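Local coordinates for N-carbamoylsarcosine amidase related protein (Thermoplasma acidophilum, PDB 3EEF) that probably hydrolyses N-carbamoylsarcosine as a zinc-binding amidase of the isochorismatase-like family of cysteine hydrolases, at residues 46-54 / 65-75; 132-143 / 157-168. One frame throughout, in Å; residues are numbered along the deposited sequence.

Both contacts reach the same six-stranded parallel sheet, from opposite sides of the chain's centre, with centres 25 Å apart and nearest atoms about 10 Å apart. Interaction 1 comes first along the chain: it joins the end of strand 45-50, next to the outermost strand 86-90, to the loop that follows helix 59-62, and it supplies three of the four zinc ligands. Interaction 2 opens and closes later, pairing strand 137-141 with 164-166, the outermost strand at the other side. Strands 3-8 and 112-116 lie between them. One contact thus supplies most of the metal site, while the other forms the sheet's far edge within this chain.

Interaction 1 (46-54 / 65-75); sequences VYVNDSHYP and HSMKGDDGSEV. With ZN (zinc ion), chain C.
The zinc site at the end of strand 45-50 is where these segments meet: D50 OD2 lies 2.0 Å from the zinc ion, while H52 NE2 and H65 NE2 each bind it at 2.2 Å. E58 is the fourth protein ligand. The two imidazoles form an offset edge-to-face pair, planes 62° apart, with H52 CD2 over one face of H65. D50 OD2 comes instead at the edge of the H65 ring. H65 holds its CG between its own backbone N and carbonyl carbon (chi1 67°), a turn that brings NE2 to the metal. Second-shell acceptors orient both rings: D56 takes the ND1 hydrogen of H52, and the carbonyl of G63 that of H65. K90 forms a salt bridge with D50 OD1, the carboxylate oxygen not bound to zinc.

Beside the metal site a single beta bridge joins H52 to M67, tying the loop to the chain just past a strand of the isochorismatase-like sheet. H52 N donates to S66 O at 2.9 Å, nearly straight and on a carbonyl lone pair; K68 N returns a bond to H52 O at 2.8 Å. S66 OG gives its proton to D50 O from above the carbonyl plane, and a water donates to that same oxygen and to S73 O. The selenomethionine chain of M67 bends at chi2 and chi3, bringing CE to 3.7 Å from P54 CD. Farther back along the strand, V75 sets CG2 3.9 Å from Y47 CD1 and also against the amide of N49.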
loop_
_atom_site.group_PDB
_atom_site.type_symbol
_atom_site.label_atom_id
_atom_site.label_comp_id
_atom_site.label_asym_id
_atom_site.label_seq_id
_atom_site.Cartn_x
_atom_site.Cartn_y
_atom_site.Cartn_z
ATOM N N VAL A 46 -18.257 1.067 9.802
ATOM C CA VAL A 46 -16.889 0.773 10.172
ATOM C C VAL A 46 -16.299 1.861 11.069
ATOM O O VAL A 46 -16.180 3.003 10.662
ATOM C CB VAL A 46 -16.004 0.672 8.907
ATOM C CG1 VAL A 46 -14.564 0.324 9.307
ATOM C CG2 VAL A 46 -16.602 -0.350 7.906
ATOM N N TYR A 47 -15.917 1.482 12.276
ATOM C CA TYR A 47 -15.254 2.385 13.177
ATOM C C TYR A 47 -13.768 2.245 12.949
ATOM O O TYR A 47 -13.246 1.139 12.939
ATOM C CB TYR A 47 -15.578 2.049 14.639
ATOM C CG TYR A 47 -17.035 2.233 15.059
ATOM C CD1 TYR A 47 -17.439 3.348 15.795
ATOM C CD2 TYR A 47 -17.997 1.285 14.741
ATOM C CE1 TYR A 47 -18.763 3.497 16.196
ATOM C CE2 TYR A 47 -19.329 1.439 15.128
ATOM C CZ TYR A 47 -19.705 2.540 15.856
ATOM O OH TYR A 47 -21.026 2.671 16.248
ATOM N N VAL A 48 -13.093 3.383 12.774
ATOM C CA VAL A 48 -11.654 3.424 12.643
ATOM C C VAL A 48 -11.105 4.321 13.780
ATOM O O VAL A 48 -11.323 5.512 13.768
ATOM C CB VAL A 48 -11.213 3.898 11.220
ATOM C CG1 VAL A 48 -11.548 2.882 10.182
ATOM C CG2 VAL A 48 -11.912 5.166 10.827
ATOM N N ASN A 49 -10.387 3.722 14.736
ATOM C CA ASN A 49 -9.940 4.375 15.976
ATOM C C ASN A 49 -8.453 4.317 16.187
ATOM O O ASN A 49 -7.840 3.243 16.119
ATOM C CB ASN A 49 -10.579 3.672 17.159
ATOM C CG ASN A 49 -12.048 3.512 16.978
ATOM O OD1 ASN A 49 -12.741 4.488 16.696
ATOM N ND2 ASN A 49 -12.541 2.288 17.096
ATOM N N ASP A 50 -7.855 5.468 16.445
ATOM C CA ASP A 50 -6.481 5.496 16.922
ATOM C C ASP A 50 -6.265 4.458 18.018
ATOM O O ASP A 50 -7.088 4.317 18.924
ATOM C CB ASP A 50 -6.102 6.890 17.418
ATOM C CG ASP A 50 -5.612 7.807 16.287
ATOM O OD1 ASP A 50 -5.478 7.336 15.128
ATOM O OD2 ASP A 50 -5.302 8.985 16.573
ATOM N N SER A 51 -5.196 3.683 17.889
ATOM C CA SER A 51 -4.837 2.675 18.893
ATOM C C SER A 51 -3.308 2.623 18.907
ATOM O O SER A 51 -2.702 1.645 18.485
ATOM C CB SER A 51 -5.473 1.316 18.518
ATOM O OG SER A 51 -5.112 0.254 19.389
ATOM N N HIS A 52 -2.711 3.719 19.381
ATOM C CA HIS A 52 -1.304 4.041 19.137
ATOM C C HIS A 52 -0.331 3.302 20.032
ATOM O O HIS A 52 -0.661 2.969 21.163
ATOM C CB HIS A 52 -1.049 5.537 19.318
ATOM C CG HIS A 52 -1.579 6.390 18.202
ATOM N ND1 HIS A 52 -1.081 6.336 16.914
ATOM C CD2 HIS A 52 -2.523 7.369 18.200
ATOM C CE1 HIS A 52 -1.720 7.220 16.161
ATOM N NE2 HIS A 52 -2.588 7.876 16.921
ATOM N N TYR A 53 0.837 3.013 19.456
ATOM C CA TYR A 53 2.012 2.591 20.168
ATOM C C TYR A 53 2.866 3.842 20.452
ATOM O O TYR A 53 2.820 4.837 19.710
ATOM C CB TYR A 53 2.907 1.649 19.336
ATOM C CG TYR A 53 2.290 0.391 18.770
ATOM C CD1 TYR A 53 1.479 -0.440 19.545
ATOM C CD2 TYR A 53 2.565 0.005 17.453
ATOM C CE1 TYR A 53 0.925 -1.622 18.995
ATOM C CE2 TYR A 53 2.035 -1.152 16.915
ATOM C CZ TYR A 53 1.223 -1.965 17.675
ATOM O OH TYR A 53 0.716 -3.094 17.082
ATOM N N PRO A 54 3.710 3.760 21.481
ATOM C CA PRO A 54 4.565 4.882 21.853
ATOM C C PRO A 54 5.411 5.412 20.707
ATOM O O PRO A 54 5.731 6.596 20.682
ATOM C CB PRO A 54 5.458 4.278 22.931
ATOM C CG PRO A 54 4.586 3.202 23.565
ATOM C CD PRO A 54 3.796 2.642 22.446
ATOM N N HIS A 65 -1.531 9.808 22.925
ATOM C CA HIS A 65 -2.983 10.025 22.861
ATOM C C HIS A 65 -3.604 8.772 22.247
ATOM O O HIS A 65 -2.970 8.114 21.402
ATOM C CB HIS A 65 -3.314 11.304 22.047
ATOM C CG HIS A 65 -2.988 11.199 20.583
ATOM N ND1 HIS A 65 -1.718 11.388 20.076
ATOM C CD2 HIS A 65 -3.768 10.870 19.521
ATOM C CE1 HIS A 65 -1.737 11.209 18.764
ATOM N NE2 HIS A 65 -2.965 10.871 18.402
ATOM N N SER A 66 -4.817 8.431 22.687
ATOM C CA SER A 66 -5.559 7.308 22.147
ATOM C C SER A 66 -4.620 6.105 21.967
ATOM O O SER A 66 -4.432 5.561 20.839
ATOM C CB SER A 66 -6.230 7.708 20.813
ATOM O OG SER A 66 -7.245 6.773 20.432
HETATM N N MSE A 67 -4.024 5.714 23.090
HETATM C CA MSE A 67 -3.054 4.640 23.128
HETATM C C MSE A 67 -3.742 3.280 23.090
HETATM O O MSE A 67 -4.870 3.137 23.577
HETATM C CB MSE A 67 -2.187 4.767 24.386
HETATM C CG MSE A 67 -1.439 6.080 24.458
HETATM SE SE MSE A 67 -0.280 6.365 22.885
HETATM C CE MSE A 67 1.165 5.113 23.362
ATOM N N LYS A 68 -3.078 2.286 22.490
ATOM C CA LYS A 68 -3.609 0.924 22.505
ATOM C C LYS A 68 -3.704 0.449 23.951
ATOM O O LYS A 68 -2.780 0.641 24.727
ATOM C CB LYS A 68 -2.730 -0.041 21.700
ATOM C CG LYS A 68 -3.183 -1.514 21.777
ATOM C CD LYS A 68 -2.608 -2.367 20.647
ATOM C CE LYS A 68 -3.051 -3.848 20.759
ATOM N NZ LYS A 68 -4.419 -4.105 20.195
ATOM N N GLY A 69 -4.838 -0.149 24.306
ATOM C CA GLY A 69 -5.037 -0.713 25.642
ATOM C C GLY A 69 -5.679 0.227 26.659
ATOM O O GLY A 69 -6.379 -0.235 27.571
ATOM N N ASP A 70 -5.436 1.530 26.513
ATOM C CA ASP A 70 -5.937 2.543 27.449
ATOM C C ASP A 70 -7.372 2.940 27.005
ATOM O O ASP A 70 -7.704 2.854 25.820
ATOM C CB ASP A 70 -4.872 3.677 27.561
ATOM C CG ASP A 70 -5.457 5.079 27.604
ATOM O OD1 ASP A 70 -5.223 5.843 26.633
ATOM O OD2 ASP A 70 -6.107 5.437 28.602
ATOM N N ASP A 71 -8.233 3.301 27.962
ATOM C CA ASP A 71 -9.676 3.546 27.707
ATOM C C ASP A 71 -9.934 4.781 26.834
ATOM O O ASP A 71 -11.041 4.961 26.334
ATOM C CB ASP A 71 -10.458 3.671 29.033
ATOM N N GLY A 72 -8.910 5.628 26.698
ATOM C CA GLY A 72 -8.907 6.763 25.797
ATOM C C GLY A 72 -9.115 6.385 24.353
ATOM O O GLY A 72 -9.667 7.184 23.599
ATOM N N SER A 73 -8.663 5.182 23.972
ATOM C CA SER A 73 -8.785 4.685 22.598
ATOM C C SER A 73 -10.091 3.926 22.346
ATOM O O SER A 73 -10.333 3.459 21.243
ATOM C CB SER A 73 -7.561 3.823 22.215
ATOM O OG SER A 73 -7.433 2.638 22.992
ATOM N N GLU A 74 -10.948 3.846 23.351
ATOM C CA GLU A 74 -12.193 3.117 23.222
ATOM C C GLU A 74 -13.289 4.041 22.676
ATOM O O GLU A 74 -13.332 5.247 22.969
ATOM C CB GLU A 74 -12.606 2.478 24.561
ATOM N N VAL A 75 -14.172 3.456 21.869
ATOM C CA VAL A 75 -15.309 4.167 21.275
ATOM C C VAL A 75 -16.232 4.621 22.395
ATOM O O VAL A 75 -16.490 3.866 23.330
ATOM C CB VAL A 75 -16.112 3.247 20.287
ATOM C CG1 VAL A 75 -17.481 3.852 19.929
ATOM C CG2 VAL A 75 -15.291 2.928 19.015
HETATM ZN ZN ZN C . -3.477 9.863 16.520
HETATM O O HOH W 1 -8.781 2.110 19.624
#

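Interaction 2 (132-143 / 157-168)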
loop_
_atom_site.group_PDB
_atom_site.type_symbol
_atom_site.label_atom_id
_atom_site.label_comp_id
_atom_site.label_asym_id
_atom_site.label_seq_id
_atom_site.Cartn_x
_atom_site.Cartn_y
_atom_site.Cartn_z
ATOM N N LEU A 132 -10.387 8.973 -2.033
ATOM C CA LEU A 132 -10.240 9.508 -3.376
ATOM C C LEU A 132 -9.240 8.762 -4.225
ATOM O O LEU A 132 -9.545 8.362 -5.319
ATOM C CB LEU A 132 -9.831 10.968 -3.327
ATOM C CG LEU A 132 -9.890 11.638 -4.710
ATOM C CD1 LEU A 132 -11.331 11.587 -5.260
ATOM C CD2 LEU A 132 -9.415 13.045 -4.607
ATOM N N TYR A 133 -8.022 8.602 -3.736
ATOM C CA TYR A 133 -7.007 7.815 -4.439
ATOM C C TYR A 133 -7.538 6.425 -4.856
ATOM O O TYR A 133 -7.180 5.883 -5.901
ATOM C CB TYR A 133 -5.803 7.586 -3.547
ATOM C CG TYR A 133 -5.088 8.816 -2.978
ATOM C CD1 TYR A 133 -5.447 10.113 -3.328
ATOM C CD2 TYR A 133 -4.009 8.653 -2.119
ATOM C CE1 TYR A 133 -4.776 11.199 -2.821
ATOM C CE2 TYR A 133 -3.322 9.735 -1.613
ATOM C CZ TYR A 133 -3.714 11.001 -1.965
ATOM O OH TYR A 133 -3.065 12.084 -1.454
ATOM N N ARG A 134 -8.355 5.836 -4.000
ATOM C CA ARG A 134 -8.904 4.514 -4.248
ATOM C C ARG A 134 -10.273 4.576 -4.963
ATOM O O ARG A 134 -11.020 3.613 -4.922
ATOM C CB ARG A 134 -9.051 3.782 -2.908
ATOM C CG ARG A 134 -7.745 3.341 -2.324
ATOM C CD ARG A 134 -7.821 3.125 -0.835
ATOM N NE ARG A 134 -6.501 2.771 -0.364
ATOM C CZ ARG A 134 -5.522 3.625 -0.106
ATOM N NH1 ARG A 134 -5.694 4.936 -0.228
ATOM N NH2 ARG A 134 -4.341 3.152 0.263
ATOM N N ASN A 135 -10.609 5.716 -5.575
ATOM C CA ASN A 135 -11.761 5.832 -6.472
ATOM C C ASN A 135 -13.143 5.668 -5.830
ATOM O O ASN A 135 -14.112 5.381 -6.522
ATOM C CB ASN A 135 -11.616 4.826 -7.638
ATOM C CG ASN A 135 -12.298 5.296 -8.942
ATOM O OD1 ASN A 135 -12.224 6.475 -9.330
ATOM N ND2 ASN A 135 -12.939 4.351 -9.638
ATOM N N TYR A 136 -13.240 5.857 -4.522
ATOM C CA TYR A 136 -14.522 6.028 -3.854
ATOM C C TYR A 136 -15.074 7.426 -4.094
ATOM O O TYR A 136 -14.310 8.385 -4.252
ATOM C CB TYR A 136 -14.369 5.815 -2.346
ATOM C CG TYR A 136 -13.955 4.412 -2.021
ATOM C CD1 TYR A 136 -14.885 3.379 -2.058
ATOM C CD2 TYR A 136 -12.635 4.101 -1.756
ATOM C CE1 TYR A 136 -14.519 2.077 -1.803
ATOM C CE2 TYR A 136 -12.246 2.782 -1.517
ATOM C CZ TYR A 136 -13.195 1.781 -1.535
ATOM O OH TYR A 136 -12.840 0.482 -1.292
ATOM N N ARG A 137 -16.398 7.548 -4.119
ATOM C CA ARG A 137 -17.038 8.868 -3.954
ATOM C C ARG A 137 -17.131 9.156 -2.471
ATOM O O ARG A 137 -17.121 8.231 -1.641
ATOM C CB ARG A 137 -18.435 8.928 -4.568
ATOM C CG ARG A 137 -18.472 8.721 -6.084
ATOM C CD ARG A 137 -17.840 9.889 -6.875
ATOM N NE ARG A 137 -18.366 11.213 -6.497
ATOM C CZ ARG A 137 -19.617 11.664 -6.722
ATOM N NH1 ARG A 137 -20.530 10.902 -7.328
ATOM N NH2 ARG A 137 -19.963 12.904 -6.335
ATOM N N ILE A 138 -17.210 10.450 -2.140
ATOM C CA ILE A 138 -17.114 10.887 -0.767
ATOM C C ILE A 138 -18.277 11.777 -0.346
ATOM O O ILE A 138 -18.605 12.738 -1.037
ATOM C CB ILE A 138 -15.805 11.667 -0.514
ATOM C CG1 ILE A 138 -14.568 10.789 -0.856
ATOM C CG2 ILE A 138 -15.769 12.161 0.963
ATOM C CD1 ILE A 138 -13.212 11.543 -1.121
ATOM N N ILE A 139 -18.852 11.472 0.817
ATOM C CA ILE A 139 -19.875 12.271 1.436
ATOM C C ILE A 139 -19.416 12.523 2.850
ATOM O O ILE A 139 -18.898 11.614 3.499
ATOM C CB ILE A 139 -21.243 11.495 1.484
ATOM C CG1 ILE A 139 -21.736 11.209 0.054
ATOM C CG2 ILE A 139 -22.305 12.248 2.316
ATOM C CD1 ILE A 139 -23.015 10.348 -0.002
ATOM N N VAL A 140 -19.597 13.754 3.314
ATOM C CA VAL A 140 -19.305 14.141 4.682
ATOM C C VAL A 140 -20.557 14.718 5.364
ATOM O O VAL A 140 -21.244 15.540 4.796
ATOM C CB VAL A 140 -18.193 15.195 4.698
ATOM C CG1 VAL A 140 -17.747 15.482 6.139
ATOM C CG2 VAL A 140 -17.031 14.724 3.865
ATOM N N VAL A 141 -20.861 14.256 6.571
ATOM C CA VAL A 141 -22.003 14.745 7.335
ATOM C C VAL A 141 -21.578 15.887 8.249
ATOM O O VAL A 141 -21.156 15.638 9.361
ATOM C CB VAL A 141 -22.623 13.600 8.143
ATOM C CG1 VAL A 141 -23.901 14.048 8.878
ATOM C CG2 VAL A 141 -22.905 12.438 7.203
ATOM N N GLU A 142 -21.705 17.128 7.766
ATOM C CA GLU A 142 -21.131 18.306 8.417
ATOM C C GLU A 142 -21.364 18.396 9.926
ATOM O O GLU A 142 -20.429 18.670 10.670
ATOM C CB GLU A 142 -21.576 19.612 7.738
ATOM C CG GLU A 142 -23.083 19.895 7.749
ATOM C CD GLU A 142 -23.486 21.211 7.033
ATOM O OE1 GLU A 142 -22.623 22.015 6.622
ATOM O OE2 GLU A 142 -24.701 21.438 6.874
ATOM N N ASP A 143 -22.584 18.113 10.367
ATOM C CA ASP A 143 -22.951 18.255 11.773
ATOM C C ASP A 143 -22.454 17.106 12.592
ATOM O O ASP A 143 -22.495 17.150 13.829
ATOM C CB ASP A 143 -24.479 18.447 11.985
ATOM C CG ASP A 143 -25.306 17.338 11.386
ATOM O OD1 ASP A 143 -24.950 16.822 10.299
ATOM O OD2 ASP A 143 -26.326 16.980 12.007
ATOM N N PHE A 157 -12.910 20.170 1.580
ATOM C CA PHE A 157 -13.528 18.923 1.187
ATOM C C PHE A 157 -14.124 18.969 -0.221
ATOM O O PHE A 157 -13.828 18.098 -1.059
ATOM C CB PHE A 157 -14.621 18.540 2.175
ATOM C CG PHE A 157 -14.105 17.831 3.371
ATOM C CD1 PHE A 157 -13.589 16.563 3.264
ATOM C CD2 PHE A 157 -14.144 18.409 4.601
ATOM C CE1 PHE A 157 -13.112 15.898 4.372
ATOM C CE2 PHE A 157 -13.649 17.724 5.722
ATOM C CZ PHE A 157 -13.135 16.472 5.583
ATOM N N THR A 158 -14.962 19.974 -0.461
ATOM C CA THR A 158 -15.686 20.103 -1.722
ATOM C C THR A 158 -14.745 20.421 -2.896
ATOM O O THR A 158 -14.834 19.814 -3.968
ATOM C CB THR A 158 -16.858 21.170 -1.634
ATOM O OG1 THR A 158 -16.357 22.453 -1.218
ATOM C CG2 THR A 158 -17.930 20.722 -0.644
ATOM N N ARG A 159 -13.826 21.352 -2.689
ATOM C CA ARG A 159 -12.940 21.773 -3.774
ATOM C C ARG A 159 -11.821 20.747 -4.067
ATOM O O ARG A 159 -11.408 20.583 -5.218
ATOM C CB ARG A 159 -12.350 23.142 -3.473
ATOM N N VAL A 160 -11.330 20.062 -3.033
ATOM C CA VAL A 160 -10.163 19.203 -3.186
ATOM C C VAL A 160 -10.467 17.689 -3.283
ATOM O O VAL A 160 -9.765 16.945 -3.978
ATOM C CB VAL A 160 -9.153 19.442 -2.070
ATOM C CG1 VAL A 160 -7.908 18.503 -2.292
ATOM C CG2 VAL A 160 -8.789 20.934 -2.030
ATOM N N TYR A 161 -11.499 17.230 -2.603
ATOM C CA TYR A 161 -11.893 15.833 -2.686
ATOM C C TYR A 161 -13.218 15.613 -3.412
ATOM O O TYR A 161 -13.747 14.502 -3.367
ATOM C CB TYR A 161 -11.982 15.237 -1.268
ATOM C CG TYR A 161 -10.717 15.428 -0.494
ATOM C CD1 TYR A 161 -9.481 15.044 -1.029
ATOM C CD2 TYR A 161 -10.729 16.013 0.748
ATOM C CE1 TYR A 161 -8.316 15.242 -0.341
ATOM C CE2 TYR A 161 -9.538 16.210 1.467
ATOM C CZ TYR A 161 -8.356 15.825 0.917
ATOM O OH TYR A 161 -7.198 16.028 1.604
ATOM N N GLY A 162 -13.764 16.659 -4.047
ATOM C CA GLY A 162 -15.071 16.593 -4.692
ATOM C C GLY A 162 -16.176 16.069 -3.801
ATOM O O GLY A 162 -17.168 15.541 -4.297
ATOM N N ALA A 163 -16.023 16.209 -2.481
ATOM C CA ALA A 163 -17.009 15.668 -1.525
ATOM C C ALA A 163 -18.320 16.401 -1.639
ATOM O O ALA A 163 -18.342 17.611 -1.933
ATOM C CB ALA A 163 -16.520 15.764 -0.085
ATOM N N THR A 164 -19.419 15.680 -1.423
ATOM C CA THR A 164 -20.695 16.333 -1.248
ATOM C C THR A 164 -20.987 16.341 0.246
ATOM O O THR A 164 -20.819 15.325 0.926
ATOM C CB THR A 164 -21.815 15.616 -1.987
ATOM O OG1 THR A 164 -22.006 14.339 -1.384
ATOM C CG2 THR A 164 -21.485 15.422 -3.449
ATOM N N VAL A 165 -21.477 17.476 0.735
ATOM C CA VAL A 165 -21.719 17.706 2.152
ATOM C C VAL A 165 -23.217 17.560 2.463
ATOM O O VAL A 165 -24.050 18.125 1.776
ATOM C CB VAL A 165 -21.248 19.126 2.524
ATOM C CG1 VAL A 165 -21.448 19.394 4.004
ATOM C CG2 VAL A 165 -19.781 19.336 2.115
ATOM N N LYS A 166 -23.552 16.797 3.494
ATOM C CA LYS A 166 -24.934 16.567 3.888
ATOM C C LYS A 166 -25.098 16.848 5.367
ATOM O O LYS A 166 -24.102 16.993 6.072
ATOM C CB LYS A 166 -25.330 15.111 3.615
ATOM C CG LYS A 166 -25.412 14.735 2.129
ATOM C CD LYS A 166 -26.456 15.558 1.381
ATOM C CE LYS A 166 -26.861 14.903 0.058
ATOM N NZ LYS A 166 -27.531 15.887 -0.852
ATOM N N ARG A 167 -26.347 16.900 5.833
ATOM C CA ARG A 167 -26.639 16.997 7.256
ATOM C C ARG A 167 -27.193 15.676 7.756
ATOM O O ARG A 167 -27.697 14.863 6.975
ATOM C CB ARG A 167 -27.610 18.134 7.552
ATOM C CG ARG A 167 -27.255 19.417 6.827
ATOM C CD ARG A 167 -27.937 20.635 7.413
ATOM N NE ARG A 167 -27.120 21.239 8.464
ATOM C CZ ARG A 167 -27.256 21.030 9.773
ATOM N NH1 ARG A 167 -28.195 20.218 10.259
ATOM N NH2 ARG A 167 -26.440 21.656 10.612
ATOM N N SER A 168 -27.067 15.448 9.063
ATOM C CA SER A 168 -27.449 14.162 9.630
ATOM C C SER A 168 -28.917 13.861 9.340
ATOM O O SER A 168 -29.258 12.725 9.044
ATOM C CB SER A 168 -27.154 14.082 11.129
ATOM O OG SER A 168 -27.689 15.173 11.839
#
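V140 faces V165 at the middle of a parallel strand pair: K166 N donates to V140 O at 2.9 Å, and V140 N to T164 O at 3.1 Å. T164 N to I138 O and E142 N to K166 O extend the pairing at its two ends. On one face of the sheet V140 CG2 lies over the ring of F157, a CH-pi contact 4.2 Å from the centroid and offset toward the rim; V140 has this methyl anti to its carbonyl carbon, with CG1 anti to N (chi1 -173°). A163 CB touches the same methyl and also I138 CG2, while I138 CD1 packs 3.9 Å from Y161 CB. From the end of helix 123-133, L132 CD2 meets the edge of the Y161 ring. The other face carries I139, whose CG1 rests against T164 OG1 and whose CG2 lies beside K166 CG.

Past the strands the contacts turn polar. E142 OE2 makes a salt bridge with R167 NE at 2.9 Å, though the hydrogen bond within it is weak and the two planes are 65° apart; K154 takes E142 OE1. S168 N donates to D143 OD1 at 2.8 Å on the syn side of the carboxylate, whose other oxygen, OD2, is less surely placed.

Farther out, F157 and Y161 lean on helix 123-133, V141 on helix 22-40, and Y161 OH is hydrogen-bonded to H126 NE2 of a neighbouring subunit. Strands 137-141 and 164-166, with helix 153-161 between them, form the beta-alpha-beta crossover that ends the parallel sheet of this isochorismatase-like alpha/beta fold.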